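Local coordinates for Cgl0159-like domain-containing protein (Corynebacterium glutamicum, PDB 3FOK) that is of unknown function but belongs to the Cgl0159-like family and folds as a TIM-barrel-type protein in a five-chain assembly, at residues A[149-152]-A[157-160]; A[153-158]-A[186-191]. All blocks are in the same frame, centred on the assembly; numbering follows the deposited sequence.

Both contacts sit on one beta-alpha-beta unit of the barrel. From the N terminus, strand 144-151 runs into N152, the loop 153-157 turns, and helix 158-174 sets off; contact 1 closes this short loop by bringing T158 back against I151 and N152. Contact 2 spans further, to strand 179-189, the next in the sheet: D155 bonds to W188 directly and L153 reaches S186 through a water, closing a circuit through helix 158-174. The two spans overlap, sharing G157 and T158, and neither encloses the other; their centres are about 8 Å apart. I151 O lies 2.9 Å from S186 N, a probable hydrogen bond between the paired strands. Both also touch a second subunit.

Contact 1. Residues A[149-152]-A[157-160]; sequences VRIN and GTAP
I151 near the end of strand 144-151 and T158 near the beginning of helix 158-174 come nearest, with their CA atoms 5.7 Å apart; six residues, N152 to G157, separate them along the chain. T158 makes every contact from the helix side, its CB directed at the strand. Its two branches divide the work: a chi1 of -62° sets OG1 beside the backbone N and leaves the methyl CG2 anti to it. T158 CG2 reaches I151, where it lies 3.9 Å from I151 CA and 4.0 Å from I151 CG2; the two side chains meet at about a right angle. Although the CB of I151 is directed away from the helix, its CG2 branch still gives this methyl-to-methyl contact. T158 OG1 donates to N152 O at 2.9 Å, approaching the carbonyl from above its plane, 36° out of it, with a C=O...O angle of 108°. The same hydroxyl has a weak hydrogen bond to D155 O. N152 CB also packs against this oxygen, with 3.5 Å between N152 CB and T158 OG1. The buried hydroxyl thus ties the backbone carbonyl of N152 to the helix side. The side chain of R150 leads away from the helix, to salt bridges with D127 and E124. This is the strand-to-helix connection of a beta-alpha-beta unit: I151 leans on L162 further along helix 158-174 and on M185 of the neighbouring strand 179-189, while L118 and F123 of a second subunit pack on I151 and T158.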
loop_
_atom_site.group_PDB
_atom_site.type_symbol
_atom_site.label_atom_id
_atom_site.label_comp_id
_atom_site.label_asym_id
_atom_site.label_seq_id
_atom_site.Cartn_x
_atom_site.Cartn_y
_atom_site.Cartn_z
ATOM N N VAL A 149 -10.593 18.754 -5.142
ATOM C CA VAL A 149 -9.727 18.698 -3.973
ATOM C C VAL A 149 -10.342 19.413 -2.781
ATOM O O VAL A 149 -10.035 20.572 -2.515
ATOM C CB VAL A 149 -8.349 19.341 -4.253
ATOM C CG1 VAL A 149 -7.377 18.990 -3.134
ATOM C CG2 VAL A 149 -7.810 18.867 -5.595
ATOM N N ARG A 150 -11.216 18.718 -2.064
ATOM C CA ARG A 150 -11.839 19.297 -0.887
ATOM C C ARG A 150 -10.926 19.029 0.294
ATOM O O ARG A 150 -10.516 17.896 0.537
ATOM C CB ARG A 150 -13.225 18.693 -0.664
ATOM C CG ARG A 150 -14.272 19.252 -1.614
ATOM C CD ARG A 150 -15.577 18.507 -1.491
ATOM N NE ARG A 150 -15.421 17.122 -1.911
ATOM C CZ ARG A 150 -16.364 16.196 -1.804
ATOM N NH1 ARG A 150 -17.542 16.508 -1.283
ATOM N NH2 ARG A 150 -16.125 14.959 -2.213
ATOM N N ILE A 151 -10.603 20.091 1.019
ATOM C CA ILE A 151 -9.703 20.009 2.155
ATOM C C ILE A 151 -10.423 20.192 3.486
ATOM O O ILE A 151 -10.793 21.308 3.859
ATOM C CB ILE A 151 -8.593 21.073 2.012
ATOM C CG1 ILE A 151 -7.882 20.879 0.669
ATOM C CG2 ILE A 151 -7.628 20.992 3.177
ATOM C CD1 ILE A 151 -6.911 21.978 0.303
ATOM N N ASN A 152 -10.616 19.088 4.201
ATOM C CA ASN A 152 -11.288 19.121 5.494
ATOM C C ASN A 152 -10.262 18.869 6.593
ATOM O O ASN A 152 -9.842 17.735 6.820
ATOM C CB ASN A 152 -12.392 18.063 5.532
ATOM C CG ASN A 152 -13.298 18.198 6.736
ATOM O OD1 ASN A 152 -14.500 17.928 6.650
ATOM N ND2 ASN A 152 -12.729 18.600 7.869
ATOM N N GLY A 157 -9.389 11.699 6.056
ATOM C CA GLY A 157 -9.545 11.314 4.665
ATOM C C GLY A 157 -8.926 12.316 3.708
ATOM O O GLY A 157 -8.594 11.977 2.573
ATOM N N THR A 158 -8.762 13.554 4.166
ATOM C CA THR A 158 -8.173 14.598 3.336
ATOM C C THR A 158 -6.726 14.254 2.995
ATOM O O THR A 158 -6.262 14.511 1.886
ATOM C CB THR A 158 -8.189 15.965 4.052
ATOM O OG1 THR A 158 -9.542 16.362 4.301
ATOM C CG2 THR A 158 -7.499 17.025 3.194
ATOM N N ALA A 159 -6.021 13.664 3.956
ATOM C CA ALA A 159 -4.623 13.296 3.770
ATOM C C ALA A 159 -4.381 12.474 2.505
ATOM O O ALA A 159 -3.646 12.903 1.619
ATOM C CB ALA A 159 -4.112 12.547 4.996
ATOM N N PRO A 160 -4.985 11.278 2.400
ATOM C CA PRO A 160 -4.722 10.528 1.169
ATOM C C PRO A 160 -5.183 11.236 -0.108
ATOM O O PRO A 160 -4.650 10.979 -1.191
ATOM C CB PRO A 160 -5.434 9.192 1.411
ATOM C CG PRO A 160 -6.508 9.537 2.400
ATOM C CD PRO A 160 -5.816 10.492 3.331
#

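Contact 2. Residues A[153-158]-A[186-191]; sequences LSDAGT and SNWVNG
The W188 indole is met at its edge, where D155 OD2 lies near the ring plane; D155 CB is in that plane too, and V193 of strand 192-195 also packs on the tryptophan. The central bond runs from W188 NE1 to D155 OD2, 2.7 Å long with an N-H...O angle of 157°. The acceptor is only 8° out of the ring plane, and the carboxylate is nearly coplanar with the indole. The CB of D155 points toward the strand, and with CG anti to the backbone N (chi1 -165°) OD2 comes to the N-H edge of the indole. At the other oxygen, D155 OD1 takes the backbone N-H of G157 at 2.8 Å, a capping bond ahead of helix 158-174. Both oxygens are approached on their anti lone pairs. The type I turn from D155 to T158 is closed by T158 N on D155 O, 2.9 Å. Beside this, a water bridges L153 N and S186 O, 2.9 Å from each. One carboxylate therefore serves two N-H donors, one from W188 on strand 179-189 and one in the turn; these bonds probably fix its rotation and may help to stabilise its negative charge on this surface-lying loop.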
loop_
_atom_site.group_PDB
_atom_site.type_symbol
_atom_site.label_atom_id
_atom_site.label_comp_id
_atom_site.label_asym_id
_atom_site.label_seq_id
_atom_site.Cartn_x
_atom_site.Cartn_y
_atom_site.Cartn_z
ATOM N N LEU A 153 -9.874 19.941 7.275
ATOM C CA LEU A 153 -8.876 19.875 8.336
ATOM C C LEU A 153 -9.140 18.908 9.486
ATOM O O LEU A 153 -8.205 18.464 10.143
ATOM C CB LEU A 153 -8.638 21.272 8.901
ATOM C CG LEU A 153 -8.057 22.285 7.913
ATOM C CD1 LEU A 153 -7.842 23.618 8.611
ATOM C CD2 LEU A 153 -6.741 21.759 7.356
ATOM N N SER A 154 -10.396 18.567 9.736
ATOM C CA SER A 154 -10.695 17.656 10.835
ATOM C C SER A 154 -10.965 16.229 10.376
ATOM O O SER A 154 -11.309 15.372 11.185
ATOM C CB SER A 154 -11.900 18.158 11.628
ATOM O OG SER A 154 -13.096 17.962 10.899
ATOM N N ASP A 155 -10.798 15.969 9.083
ATOM C CA ASP A 155 -11.054 14.636 8.543
ATOM C C ASP A 155 -9.806 14.008 7.918
ATOM O O ASP A 155 -9.308 14.476 6.898
ATOM C CB ASP A 155 -12.171 14.719 7.502
ATOM C CG ASP A 155 -12.748 13.368 7.158
ATOM O OD1 ASP A 155 -11.960 12.442 6.881
ATOM O OD2 ASP A 155 -13.990 13.236 7.154
ATOM N N ALA A 156 -9.319 12.934 8.531
ATOM C CA ALA A 156 -8.121 12.235 8.059
ATOM C C ALA A 156 -8.180 11.823 6.592
ATOM O O ALA A 156 -7.144 11.619 5.958
ATOM C CB ALA A 156 -7.859 11.006 8.928
ATOM N N GLY A 157 -9.389 11.699 6.056
ATOM C CA GLY A 157 -9.545 11.314 4.665
ATOM C C GLY A 157 -8.926 12.316 3.708
ATOM O O GLY A 157 -8.594 11.977 2.573
ATOM N N THR A 158 -8.762 13.554 4.166
ATOM C CA THR A 158 -8.173 14.598 3.336
ATOM C C THR A 158 -6.726 14.254 2.995
ATOM O O THR A 158 -6.262 14.511 1.886
ATOM C CB THR A 158 -8.189 15.965 4.052
ATOM O OG1 THR A 158 -9.542 16.362 4.301
ATOM C CG2 THR A 158 -7.499 17.025 3.194
ATOM N N SER A 186 -13.415 22.468 3.488
ATOM C CA SER A 186 -14.705 21.892 3.847
ATOM C C SER A 186 -14.771 21.508 5.315
ATOM O O SER A 186 -13.753 21.202 5.930
ATOM C CB SER A 186 -14.991 20.663 2.982
ATOM O OG SER A 186 -15.035 21.000 1.607
ATOM N N ASN A 187 -15.975 21.526 5.874
ATOM C CA ASN A 187 -16.164 21.166 7.271
ATOM C C ASN A 187 -17.375 20.272 7.437
ATOM O O ASN A 187 -18.284 20.274 6.605
ATOM C CB ASN A 187 -16.374 22.410 8.142
ATOM C CG ASN A 187 -15.262 23.425 7.998
ATOM O OD1 ASN A 187 -15.311 24.298 7.132
ATOM N ND2 ASN A 187 -14.250 23.313 8.845
ATOM N N TRP A 188 -17.376 19.500 8.515
ATOM C CA TRP A 188 -18.505 18.643 8.815
ATOM C C TRP A 188 -19.429 19.498 9.668
ATOM O O TRP A 188 -19.018 20.004 10.718
ATOM C CB TRP A 188 -18.072 17.409 9.609
ATOM C CG TRP A 188 -17.464 16.327 8.776
ATOM C CD1 TRP A 188 -16.145 15.998 8.697
ATOM C CD2 TRP A 188 -18.157 15.431 7.902
ATOM N NE1 TRP A 188 -15.972 14.947 7.828
ATOM C CE2 TRP A 188 -17.192 14.579 7.327
ATOM C CE3 TRP A 188 -19.503 15.261 7.553
ATOM C CZ2 TRP A 188 -17.524 13.572 6.415
ATOM C CZ3 TRP A 188 -19.838 14.258 6.644
ATOM C CH2 TRP A 188 -18.849 13.424 6.089
ATOM N N VAL A 189 -20.661 19.680 9.205
ATOM C CA VAL A 189 -21.641 20.476 9.933
ATOM C C VAL A 189 -22.960 19.722 9.969
ATOM O O VAL A 189 -23.622 19.564 8.938
ATOM C CB VAL A 189 -21.862 21.845 9.258
ATOM C CG1 VAL A 189 -22.891 22.654 10.042
ATOM C CG2 VAL A 189 -20.545 22.604 9.176
ATOM N N ASN A 190 -23.337 19.253 11.155
ATOM C CA ASN A 190 -24.574 18.498 11.322
ATOM C C ASN A 190 -24.540 17.220 10.493
ATOM O O ASN A 190 -25.530 16.860 9.851
ATOM C CB ASN A 190 -25.786 19.336 10.904
ATOM C CG ASN A 190 -25.832 20.686 11.598
ATOM O OD1 ASN A 190 -25.619 20.785 12.811
ATOM N ND2 ASN A 190 -26.119 21.735 10.831
ATOM N N GLY A 191 -23.393 16.549 10.498
ATOM C CA GLY A 191 -23.260 15.308 9.759
ATOM C C GLY A 191 -23.183 15.433 8.249
ATOM O O GLY A 191 -23.255 14.424 7.541
HETATM O O HOH W 1 -11.243 22.446 6.827
#